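Local coordinates for protein MstE (Scytonema sp. PCC 10023, PDB 6SBF) that probably cyclises isoprenoid chains into polycyclic scaffolds, as a single-domain class II terpene cyclase of merosterol biosynthesis, at residues Glu59-Ala70 and Asp110-Ala121; Lys285-Leu296 and Val356-Leu367. The protein carries 1 engineered substitution. All blocks are in the same frame, centred on the assembly; numbering follows the deposited sequence.

Contact 1 (Glu59-Ala70 with Asp110-Ala121) is the more deeply buried. Its centre lies about 10 Å from the centre of the chain, against about 18 Å for contact 2 (Lys285-Leu296 with Val356-Leu367), which is only partly buried. The chemistry follows this difference. Contact 1 brings close helices together through aromatic rings and alanines, with one bridging water but no direct hydrogen bond. Contact 2 keeps its helices further apart, with branched aliphatic side chains, and adds a direct arginine bond and two waters near the C-terminus. No helix is shared, but the two contacts touch. Met68 O probably accepts a hydrogen bond from Asn358 ND2, and Leu69 packs on Val357.

Contact 1: Glu59-Ala70 and Asp110-Ala121; sequences EWVTAYVGTMLA and DTTGWALQLAAA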
loop_
_atom_site.group_PDB
_atom_site.type_symbol
_atom_site.label_atom_id
_atom_site.label_comp_id
_atom_site.label_asym_id
_atom_site.label_seq_id
_atom_site.Cartn_x
_atom_site.Cartn_y
_atom_site.Cartn_z
ATOM N N GLU A 59 -8.906 10.654 -2.427
ATOM C CA GLU A 59 -7.919 11.150 -1.432
ATOM C C GLU A 59 -6.918 10.045 -1.144
ATOM O O GLU A 59 -5.719 10.264 -1.142
ATOM C CB GLU A 59 -8.598 11.582 -0.140
ATOM C CG GLU A 59 -9.538 12.752 -0.291
ATOM C CD GLU A 59 -10.368 13.096 0.918
ATOM O OE1 GLU A 59 -9.922 12.884 2.064
ATOM O OE2 GLU A 59 -11.525 13.618 0.714
ATOM N N TRP A 60 -7.414 8.829 -0.812
ATOM C CA TRP A 60 -6.531 7.713 -0.464
ATOM C C TRP A 60 -5.631 7.347 -1.647
ATOM O O TRP A 60 -4.406 7.181 -1.506
ATOM C CB TRP A 60 -7.400 6.547 -0.016
ATOM C CG TRP A 60 -6.660 5.250 0.029
ATOM C CD1 TRP A 60 -5.476 4.971 0.622
ATOM C CD2 TRP A 60 -7.095 4.015 -0.532
ATOM N NE1 TRP A 60 -5.164 3.649 0.495
ATOM C CE2 TRP A 60 -6.137 3.044 -0.236
ATOM C CE3 TRP A 60 -8.234 3.675 -1.254
ATOM C CZ2 TRP A 60 -6.300 1.704 -0.585
ATOM C CZ3 TRP A 60 -8.382 2.349 -1.587
ATOM C CH2 TRP A 60 -7.425 1.385 -1.296
ATOM N N VAL A 61 -6.202 7.161 -2.817
ATOM C CA VAL A 61 -5.472 6.713 -4.008
ATOM C C VAL A 61 -4.412 7.758 -4.343
ATOM O O VAL A 61 -3.254 7.385 -4.652
ATOM C CB VAL A 61 -6.416 6.460 -5.181
ATOM C CG1 VAL A 61 -5.643 6.156 -6.432
ATOM C CG2 VAL A 61 -7.336 5.310 -4.848
ATOM N N THR A 62 -4.735 9.032 -4.239
ATOM C CA THR A 62 -3.775 10.129 -4.560
ATOM C C THR A 62 -2.647 10.170 -3.527
ATOM O O THR A 62 -1.491 10.347 -3.931
ATOM C CB THR A 62 -4.574 11.420 -4.696
ATOM O OG1 THR A 62 -5.360 11.354 -5.884
ATOM C CG2 THR A 62 -3.691 12.642 -4.790
ATOM N N ALA A 63 -2.969 10.022 -2.267
ATOM C CA ALA A 63 -1.932 10.007 -1.202
ATOM C C ALA A 63 -0.975 8.841 -1.474
ATOM O O ALA A 63 0.269 8.970 -1.331
ATOM C CB ALA A 63 -2.575 9.939 0.166
ATOM N N TYR A 64 -1.539 7.648 -1.774
ATOM C CA TYR A 64 -0.737 6.443 -2.019
ATOM C C TYR A 64 0.145 6.628 -3.255
ATOM O O TYR A 64 1.345 6.368 -3.231
ATOM C CB TYR A 64 -1.647 5.236 -2.103
ATOM C CG TYR A 64 -0.939 3.936 -2.388
ATOM C CD1 TYR A 64 -0.718 3.465 -3.659
ATOM C CD2 TYR A 64 -0.503 3.160 -1.329
ATOM C CE1 TYR A 64 -0.153 2.224 -3.920
ATOM C CE2 TYR A 64 0.082 1.921 -1.584
ATOM C CZ TYR A 64 0.244 1.432 -2.859
ATOM O OH TYR A 64 0.807 0.200 -3.108
ATOM N N VAL A 65 -0.469 6.993 -4.362
ATOM C CA VAL A 65 0.269 7.128 -5.640
ATOM C C VAL A 65 1.348 8.215 -5.474
ATOM O O VAL A 65 2.452 8.005 -5.976
ATOM C CB VAL A 65 -0.677 7.387 -6.808
ATOM C CG1 VAL A 65 0.090 7.717 -8.067
ATOM C CG2 VAL A 65 -1.581 6.197 -7.055
ATOM N N GLY A 66 0.988 9.323 -4.865
ATOM C CA GLY A 66 1.995 10.380 -4.678
ATOM C C GLY A 66 3.151 9.868 -3.861
ATOM O O GLY A 66 4.318 10.123 -4.224
ATOM N N THR A 67 2.887 9.113 -2.792
ATOM C CA THR A 67 3.979 8.556 -1.976
ATOM C C THR A 67 4.809 7.604 -2.847
ATOM O O THR A 67 6.069 7.603 -2.767
ATOM C CB THR A 67 3.401 7.885 -0.719
ATOM O OG1 THR A 67 2.718 8.837 0.091
ATOM C CG2 THR A 67 4.502 7.229 0.108
ATOM N N MET A 68 4.155 6.753 -3.637
ATOM C CA MET A 68 4.900 5.801 -4.498
ATOM C C MET A 68 5.847 6.561 -5.413
ATOM O O MET A 68 6.963 6.116 -5.675
ATOM C CB MET A 68 3.950 4.930 -5.310
ATOM C CG MET A 68 3.142 3.921 -4.557
ATOM S SD MET A 68 4.136 2.662 -3.756
ATOM C CE MET A 68 3.808 2.997 -2.046
ATOM N N LEU A 69 5.383 7.677 -5.971
ATOM C CA LEU A 69 6.188 8.430 -6.978
ATOM C C LEU A 69 7.222 9.346 -6.330
ATOM O O LEU A 69 8.035 9.927 -7.074
ATOM C CB LEU A 69 5.226 9.220 -7.873
ATOM C CG LEU A 69 4.357 8.378 -8.802
ATOM C CD1 LEU A 69 3.423 9.267 -9.585
ATOM C CD2 LEU A 69 5.178 7.608 -9.784
ATOM N N ALA A 70 7.222 9.479 -5.019
ATOM C CA ALA A 70 8.176 10.364 -4.327
ATOM C C ALA A 70 9.615 9.877 -4.478
ATOM O O ALA A 70 10.523 10.664 -4.232
ATOM C CB ALA A 70 7.804 10.492 -2.863
ATOM N N ASP A 110 -5.647 4.979 7.695
ATOM C CA ASP A 110 -4.752 4.526 6.607
ATOM C C ASP A 110 -4.564 5.661 5.620
ATOM O O ASP A 110 -3.428 5.999 5.252
ATOM C CB ASP A 110 -5.278 3.261 5.950
ATOM C CG ASP A 110 -4.249 2.652 5.006
ATOM O OD1 ASP A 110 -3.108 2.466 5.428
ATOM O OD2 ASP A 110 -4.597 2.349 3.890
ATOM N N THR A 111 -5.642 6.196 5.121
ATOM C CA THR A 111 -5.583 7.296 4.178
ATOM C C THR A 111 -4.762 8.424 4.807
ATOM O O THR A 111 -3.915 9.026 4.102
ATOM C CB THR A 111 -6.979 7.838 3.834
ATOM O OG1 THR A 111 -7.750 6.754 3.290
ATOM C CG2 THR A 111 -6.867 8.971 2.858
ATOM N N THR A 112 -5.045 8.720 6.036
ATOM C CA THR A 112 -4.330 9.861 6.721
ATOM C C THR A 112 -2.840 9.595 6.782
ATOM O O THR A 112 -2.038 10.505 6.527
ATOM C CB THR A 112 -4.994 10.152 8.080
ATOM O OG1 THR A 112 -6.366 10.509 7.876
ATOM C CG2 THR A 112 -4.315 11.247 8.810
ATOM N N GLY A 113 -2.429 8.377 7.098
ATOM C CA GLY A 113 -1.005 8.049 7.099
ATOM C C GLY A 113 -0.354 8.218 5.762
ATOM O O GLY A 113 0.726 8.842 5.678
ATOM N N TRP A 114 -0.966 7.748 4.689
ATOM C CA TRP A 114 -0.386 7.934 3.351
ATOM C C TRP A 114 -0.306 9.420 3.002
ATOM O O TRP A 114 0.677 9.832 2.354
ATOM C CB TRP A 114 -1.159 7.168 2.276
ATOM C CG TRP A 114 -0.940 5.691 2.376
ATOM C CD1 TRP A 114 -1.797 4.747 2.875
ATOM C CD2 TRP A 114 0.248 4.962 1.977
ATOM N NE1 TRP A 114 -1.217 3.501 2.866
ATOM C CE2 TRP A 114 0.029 3.596 2.280
ATOM C CE3 TRP A 114 1.443 5.338 1.335
ATOM C CZ2 TRP A 114 0.997 2.639 2.053
ATOM C CZ3 TRP A 114 2.392 4.370 1.094
ATOM C CH2 TRP A 114 2.170 3.021 1.453
ATOM N N ALA A 115 -1.304 10.186 3.332
ATOM C CA ALA A 115 -1.300 11.640 3.052
ATOM C C ALA A 115 -0.136 12.284 3.793
ATOM O O ALA A 115 0.487 13.208 3.239
ATOM C CB ALA A 115 -2.617 12.278 3.451
ATOM N N LEU A 116 0.159 11.843 5.003
ATOM C CA LEU A 116 1.312 12.334 5.777
ATOM C C LEU A 116 2.632 11.913 5.152
ATOM O O LEU A 116 3.612 12.712 5.250
ATOM C CB LEU A 116 1.137 12.005 7.250
ATOM C CG LEU A 116 0.022 12.744 7.966
ATOM C CD1 LEU A 116 -0.238 12.110 9.330
ATOM C CD2 LEU A 116 0.391 14.225 8.146
ATOM N N GLN A 117 2.742 10.736 4.568
ATOM C CA GLN A 117 3.958 10.340 3.846
ATOM C C GLN A 117 4.143 11.303 2.675
ATOM O O GLN A 117 5.263 11.725 2.359
ATOM C CB GLN A 117 3.885 8.881 3.406
ATOM C CG GLN A 117 3.938 7.879 4.551
ATOM C CD GLN A 117 4.158 6.479 4.025
ATOM O OE1 GLN A 117 5.202 6.184 3.446
ATOM N NE2 GLN A 117 3.177 5.587 4.228
ATOM N N LEU A 118 3.065 11.594 1.955
ATOM C CA LEU A 118 3.142 12.523 0.821
ATOM C C LEU A 118 3.555 13.920 1.323
ATOM O O LEU A 118 4.415 14.567 0.689
ATOM C CB LEU A 118 1.820 12.540 0.060
ATOM C CG LEU A 118 1.771 13.537 -1.102
ATOM C CD1 LEU A 118 2.878 13.415 -2.116
ATOM C CD2 LEU A 118 0.453 13.461 -1.818
ATOM N N ALA A 119 2.972 14.361 2.410
ATOM C CA ALA A 119 3.322 15.673 3.004
ATOM C C ALA A 119 4.831 15.724 3.244
ATOM O O ALA A 119 5.463 16.743 2.920
ATOM C CB ALA A 119 2.553 15.921 4.273
ATOM N N ALA A 120 5.430 14.667 3.765
ATOM C CA ALA A 120 6.878 14.667 4.024
ATOM C C ALA A 120 7.621 14.868 2.708
ATOM O O ALA A 120 8.651 15.618 2.676
ATOM C CB ALA A 120 7.299 13.428 4.766
ATOM N N ALA A 121 7.218 14.222 1.638
ATOM C CA ALA A 121 7.935 14.324 0.344
ATOM C C ALA A 121 7.912 15.742 -0.209
ATOM O O ALA A 121 8.815 16.106 -0.966
ATOM C CB ALA A 121 7.331 13.347 -0.646
HETATM O O HOH W 1 -3.508 1.476 1.629
#
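This contact belongs to the alpha6-alpha6 barrel, where Trp114 is a knob in the hole formed by Ala63, Tyr64, Thr67 and Met68. The helices run in broadly the same direction, 39° apart, with axes 7.9 Å apart at their closest. Ala63 permits the close approach: its CB lies 3.4 Å from Ala115 N. Tyr64 turns an edge to a face of the Trp114 ring, with Tyr64 CD2 3.7 Å from Trp114 CE2. The ring planes meet at 66°. Gln117 NE2 lies above the opposite face of Trp114, and Met68 CE lies 3.7 Å from Trp114 CZ3. Thr67 CG2 comes to the edge of the indole. With OG1 anti to the carbonyl carbon, beside the backbone N (chi1 -62°), Thr67 OG1 donates to Ala63 O at 2.8 Å. Water 1 bridges the helices, accepting from Trp60 NE1 at 3.0 Å and donating to Asp110 OD2 at 2.7 Å. Helix 75-90 flanks the pair, with Leu81 touching Ala70 and Leu118. Helix 350-363 packs on Val65 and Met68, while helix 128-138 lies against Leu116. The roughly parallel pair is consistent with successive inner helices of the barrel.

Contact 2: Lys285-Leu296 and Val356-Leu367; sequences KAARAAAIGWLL and VVNSLVKAAPML
Arg288 and Met366 make the direct hydrogen bond of this contact. Arg288 NH2 donates to Met366 O at 3.3 Å, with an N-H...O angle of 150°. The oxygen lies near the guanidinium plane, at its edge. Water 3 also lies in the guanidinium plane, on the edge that carries NE and NH2, accepting from Arg288 NE at 2.9 Å and donating to Ala363 O. Water 2 donates to both Lys285 O and Met366 O, so Met366 O receives the arginine and a water. Away from this polar end, along the helices, the contact is aliphatic. Ile292 CD1 meets Ala363 CB at 3.9 Å and Leu367 CD2 at 4.0 Å. Leu295 uses its two methyls separately: Leu295 CD1 lies 4.1 Å from Leu360 CD2, and Leu295 CD2 touches Val356 CG1.

The bend of Arg288 at chi3 (-50°) directs its guanidinium to the C-terminal turn. Lys285 CA lies over one face of that group, and Arg288 NH1 is held by Leu275 O. An alanine in place of Arg288 would remove the guanidinium and probably leave Leu275 O and Met366 O without this donor and the turn less firmly tied to the helix. Ser359 OG is tied back to Val356 O at 2.8 Å, with its CB facing the other helix.

Helix 18-37 lies against the aliphatic part, with Leu24 on Ile292 and Ser27 on Leu296. Helix 265-275 meets Arg288 and Ser359 through Leu272. The helix axes are 10.9 Å apart at their closest and their directions differ by 137°. This is an obliquely antiparallel helix pair, consistent with neighbouring helices in the two layers of an alpha6-alpha6 barrel, with the C-terminal residue Leu367 packed on helix 282-298.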
loop_
_atom_site.group_PDB
_atom_site.type_symbol
_atom_site.label_atom_id
_atom_site.label_comp_id
_atom_site.label_asym_id
_atom_site.label_seq_id
_atom_site.Cartn_x
_atom_site.Cartn_y
_atom_site.Cartn_z
ATOM N N LYS A 285 19.707 -11.344 -4.108
ATOM C CA LYS A 285 20.051 -10.506 -5.257
ATOM C C LYS A 285 19.479 -11.161 -6.526
ATOM O O LYS A 285 18.907 -10.470 -7.405
ATOM C CB LYS A 285 21.555 -10.284 -5.333
ATOM C CG LYS A 285 21.949 -9.381 -6.483
ATOM C CD LYS A 285 23.428 -9.058 -6.529
ATOM C CE LYS A 285 23.713 -7.744 -7.228
ATOM N NZ LYS A 285 25.105 -7.681 -7.718
ATOM N N ALA A 286 19.708 -12.455 -6.716
ATOM C CA ALA A 286 19.266 -13.134 -7.940
ATOM C C ALA A 286 17.721 -13.127 -8.003
ATOM O O ALA A 286 17.173 -13.053 -9.093
ATOM C CB ALA A 286 19.807 -14.556 -7.974
ATOM N N ALA A 287 17.041 -13.275 -6.873
ATOM C CA ALA A 287 15.573 -13.254 -6.835
ATOM C C ALA A 287 15.066 -11.884 -7.265
ATOM O O ALA A 287 14.115 -11.779 -8.036
ATOM C CB ALA A 287 15.127 -13.628 -5.449
ATOM N N ARG A 288 15.689 -10.834 -6.750
ATOM C CA ARG A 288 15.309 -9.492 -7.210
ATOM C C ARG A 288 15.480 -9.320 -8.717
ATOM O O ARG A 288 14.600 -8.700 -9.384
ATOM C CB ARG A 288 16.076 -8.400 -6.479
ATOM C CG ARG A 288 15.722 -8.311 -5.005
ATOM C CD ARG A 288 16.107 -6.982 -4.363
ATOM N NE ARG A 288 17.497 -6.630 -4.668
ATOM C CZ ARG A 288 18.580 -7.034 -4.007
ATOM N NH1 ARG A 288 18.511 -7.509 -2.777
ATOM N NH2 ARG A 288 19.753 -6.846 -4.565
ATOM N N ALA A 289 16.588 -9.781 -9.269
ATOM C CA ALA A 289 16.848 -9.672 -10.701
ATOM C C ALA A 289 15.759 -10.397 -11.473
ATOM O O ALA A 289 15.296 -9.913 -12.510
ATOM C CB ALA A 289 18.211 -10.240 -11.006
ATOM N N ALA A 290 15.333 -11.565 -10.985
ATOM C CA ALA A 290 14.254 -12.347 -11.648
ATOM C C ALA A 290 12.922 -11.592 -11.605
ATOM O O ALA A 290 12.211 -11.547 -12.612
ATOM C CB ALA A 290 14.152 -13.763 -11.050
ATOM N N ALA A 291 12.603 -11.003 -10.465
ATOM C CA ALA A 291 11.361 -10.237 -10.270
ATOM C C ALA A 291 11.363 -9.017 -11.193
ATOM O O ALA A 291 10.345 -8.696 -11.831
ATOM C CB ALA A 291 11.220 -9.826 -8.840
ATOM N N ILE A 292 12.500 -8.337 -11.268
ATOM C CA ILE A 292 12.615 -7.170 -12.190
ATOM C C ILE A 292 12.326 -7.668 -13.609
ATOM O O ILE A 292 11.564 -7.003 -14.363
ATOM C CB ILE A 292 13.995 -6.495 -12.063
ATOM C CG1 ILE A 292 14.118 -5.778 -10.728
ATOM C CG2 ILE A 292 14.231 -5.560 -13.236
ATOM C CD1 ILE A 292 15.562 -5.389 -10.394
ATOM N N GLY A 293 12.975 -8.746 -14.040
ATOM C CA GLY A 293 12.780 -9.196 -15.417
ATOM C C GLY A 293 11.322 -9.531 -15.697
ATOM O O GLY A 293 10.784 -9.186 -16.768
ATOM N N TRP A 294 10.666 -10.207 -14.765
ATOM C CA TRP A 294 9.270 -10.609 -14.991
ATOM C C TRP A 294 8.376 -9.362 -15.040
ATOM O O TRP A 294 7.524 -9.241 -15.931
ATOM C CB TRP A 294 8.837 -11.570 -13.892
ATOM C CG TRP A 294 7.440 -12.065 -14.117
ATOM C CD1 TRP A 294 7.063 -13.094 -14.927
ATOM C CD2 TRP A 294 6.267 -11.564 -13.466
ATOM N NE1 TRP A 294 5.697 -13.239 -14.830
ATOM C CE2 TRP A 294 5.184 -12.351 -13.922
ATOM C CE3 TRP A 294 6.009 -10.569 -12.521
ATOM C CZ2 TRP A 294 3.884 -12.127 -13.492
ATOM C CZ3 TRP A 294 4.726 -10.348 -12.074
ATOM C CH2 TRP A 294 3.673 -11.132 -12.546
ATOM N N LEU A 295 8.622 -8.416 -14.123
ATOM C CA LEU A 295 7.784 -7.190 -14.153
ATOM C C LEU A 295 8.035 -6.422 -15.477
ATOM O O LEU A 295 7.064 -5.916 -16.065
ATOM C CB LEU A 295 8.103 -6.322 -12.925
ATOM C CG LEU A 295 7.592 -6.885 -11.617
ATOM C CD1 LEU A 295 8.201 -6.143 -10.416
ATOM C CD2 LEU A 295 6.086 -6.811 -11.533
ATOM N N LEU A 296 9.280 -6.359 -15.947
ATOM C CA LEU A 296 9.524 -5.687 -17.229
ATOM C C LEU A 296 8.714 -6.369 -18.349
ATOM O O LEU A 296 8.127 -5.680 -19.188
ATOM C CB LEU A 296 11.007 -5.650 -17.600
ATOM C CG LEU A 296 11.876 -4.829 -16.673
ATOM C CD1 LEU A 296 13.353 -4.984 -17.035
ATOM C CD2 LEU A 296 11.473 -3.389 -16.715
ATOM N N VAL A 356 4.166 -0.922 -8.732
ATOM C CA VAL A 356 5.202 -1.558 -9.542
ATOM C C VAL A 356 6.309 -0.549 -9.831
ATOM O O VAL A 356 7.516 -0.882 -9.668
ATOM C CB VAL A 356 4.674 -2.212 -10.825
ATOM C CG1 VAL A 356 5.815 -2.724 -11.675
ATOM C CG2 VAL A 356 3.618 -3.283 -10.488
ATOM N N VAL A 357 5.958 0.639 -10.299
ATOM C CA VAL A 357 7.034 1.574 -10.723
ATOM C C VAL A 357 7.874 1.931 -9.481
ATOM O O VAL A 357 9.118 2.002 -9.579
ATOM C CB VAL A 357 6.461 2.754 -11.514
ATOM C CG1 VAL A 357 5.770 3.638 -10.591
ATOM C CG2 VAL A 357 7.582 3.404 -12.284
ATOM N N ASN A 358 7.274 2.095 -8.312
ATOM C CA ASN A 358 8.053 2.372 -7.100
ATOM C C ASN A 358 9.067 1.254 -6.826
ATOM O O ASN A 358 10.248 1.495 -6.519
ATOM C CB ASN A 358 7.120 2.625 -5.954
ATOM C CG ASN A 358 7.819 2.672 -4.630
ATOM O OD1 ASN A 358 8.132 1.635 -4.071
ATOM N ND2 ASN A 358 8.014 3.873 -4.105
ATOM N N SER A 359 8.608 0.004 -6.922
ATOM C CA SER A 359 9.498 -1.142 -6.597
ATOM C C SER A 359 10.665 -1.151 -7.588
ATOM O O SER A 359 11.773 -1.505 -7.198
ATOM C CB SER A 359 8.714 -2.448 -6.564
ATOM O OG SER A 359 8.319 -2.921 -7.874
ATOM N N LEU A 360 10.419 -0.843 -8.865
ATOM C CA LEU A 360 11.472 -0.904 -9.900
ATOM C C LEU A 360 12.499 0.240 -9.682
ATOM O O LEU A 360 13.689 0.012 -9.836
ATOM C CB LEU A 360 10.858 -0.812 -11.286
ATOM C CG LEU A 360 10.007 -1.993 -11.728
ATOM C CD1 LEU A 360 9.417 -1.720 -13.106
ATOM C CD2 LEU A 360 10.821 -3.271 -11.735
ATOM N N VAL A 361 12.005 1.417 -9.332
ATOM C CA VAL A 361 12.908 2.541 -8.993
ATOM C C VAL A 361 13.808 2.158 -7.812
ATOM O O VAL A 361 15.041 2.370 -7.861
ATOM C CB VAL A 361 12.111 3.823 -8.739
ATOM C CG1 VAL A 361 13.028 4.936 -8.258
ATOM C CG2 VAL A 361 11.398 4.311 -9.976
ATOM N N LYS A 362 13.232 1.592 -6.770
ATOM C CA LYS A 362 14.010 1.251 -5.569
ATOM C C LYS A 362 14.966 0.107 -5.879
ATOM O O LYS A 362 16.047 0.080 -5.287
ATOM C CB LYS A 362 13.051 0.954 -4.428
ATOM C CG LYS A 362 12.201 2.111 -3.925
ATOM C CD LYS A 362 11.205 1.810 -2.820
ATOM C CE LYS A 362 11.778 1.092 -1.649
ATOM N NZ LYS A 362 12.573 2.059 -0.865
ATOM N N ALA A 363 14.595 -0.852 -6.739
ATOM C CA ALA A 363 15.435 -2.029 -6.953
ATOM C C ALA A 363 16.563 -1.785 -7.930
ATOM O O ALA A 363 17.548 -2.557 -7.899
ATOM C CB ALA A 363 14.578 -3.146 -7.392
ATOM N N ALA A 364 16.380 -0.881 -8.876
ATOM C CA ALA A 364 17.333 -0.739 -9.987
ATOM C C ALA A 364 18.772 -0.561 -9.512
ATOM O O ALA A 364 19.671 -1.134 -10.120
ATOM C CB ALA A 364 16.945 0.422 -10.863
ATOM N N PRO A 365 19.071 0.233 -8.466
ATOM C CA PRO A 365 20.470 0.451 -8.099
ATOM C C PRO A 365 21.148 -0.786 -7.496
ATOM O O PRO A 365 22.380 -0.795 -7.405
ATOM C CB PRO A 365 20.397 1.570 -7.061
ATOM C CG PRO A 365 19.003 1.521 -6.531
ATOM C CD PRO A 365 18.185 1.155 -7.748
ATOM N N MET A 366 20.335 -1.767 -7.104
ATOM C CA MET A 366 20.823 -3.014 -6.458
ATOM C C MET A 366 20.846 -4.140 -7.497
ATOM O O MET A 366 21.068 -5.285 -7.102
ATOM C CB MET A 366 19.906 -3.396 -5.289
ATOM C CG MET A 366 19.781 -2.284 -4.255
ATOM S SD MET A 366 21.356 -1.562 -3.767
ATOM C CE MET A 366 22.219 -2.950 -3.025
ATOM N N LEU A 367 20.594 -3.833 -8.781
ATOM C CA LEU A 367 21.026 -4.716 -9.895
ATOM C C LEU A 367 22.545 -4.920 -9.799
ATOM O O LEU A 367 22.947 -6.054 -9.942
ATOM C CB LEU A 367 20.712 -4.076 -11.248
ATOM C CG LEU A 367 19.466 -4.529 -11.994
ATOM C CD1 LEU A 367 19.581 -4.063 -13.433
ATOM C CD2 LEU A 367 19.242 -6.033 -11.947
ATOM O OXT LEU A 367 23.408 -4.011 -9.618
HETATM O O HOH W 2 19.177 -7.621 -8.228
HETATM O O HOH W 3 17.569 -5.393 -7.240
#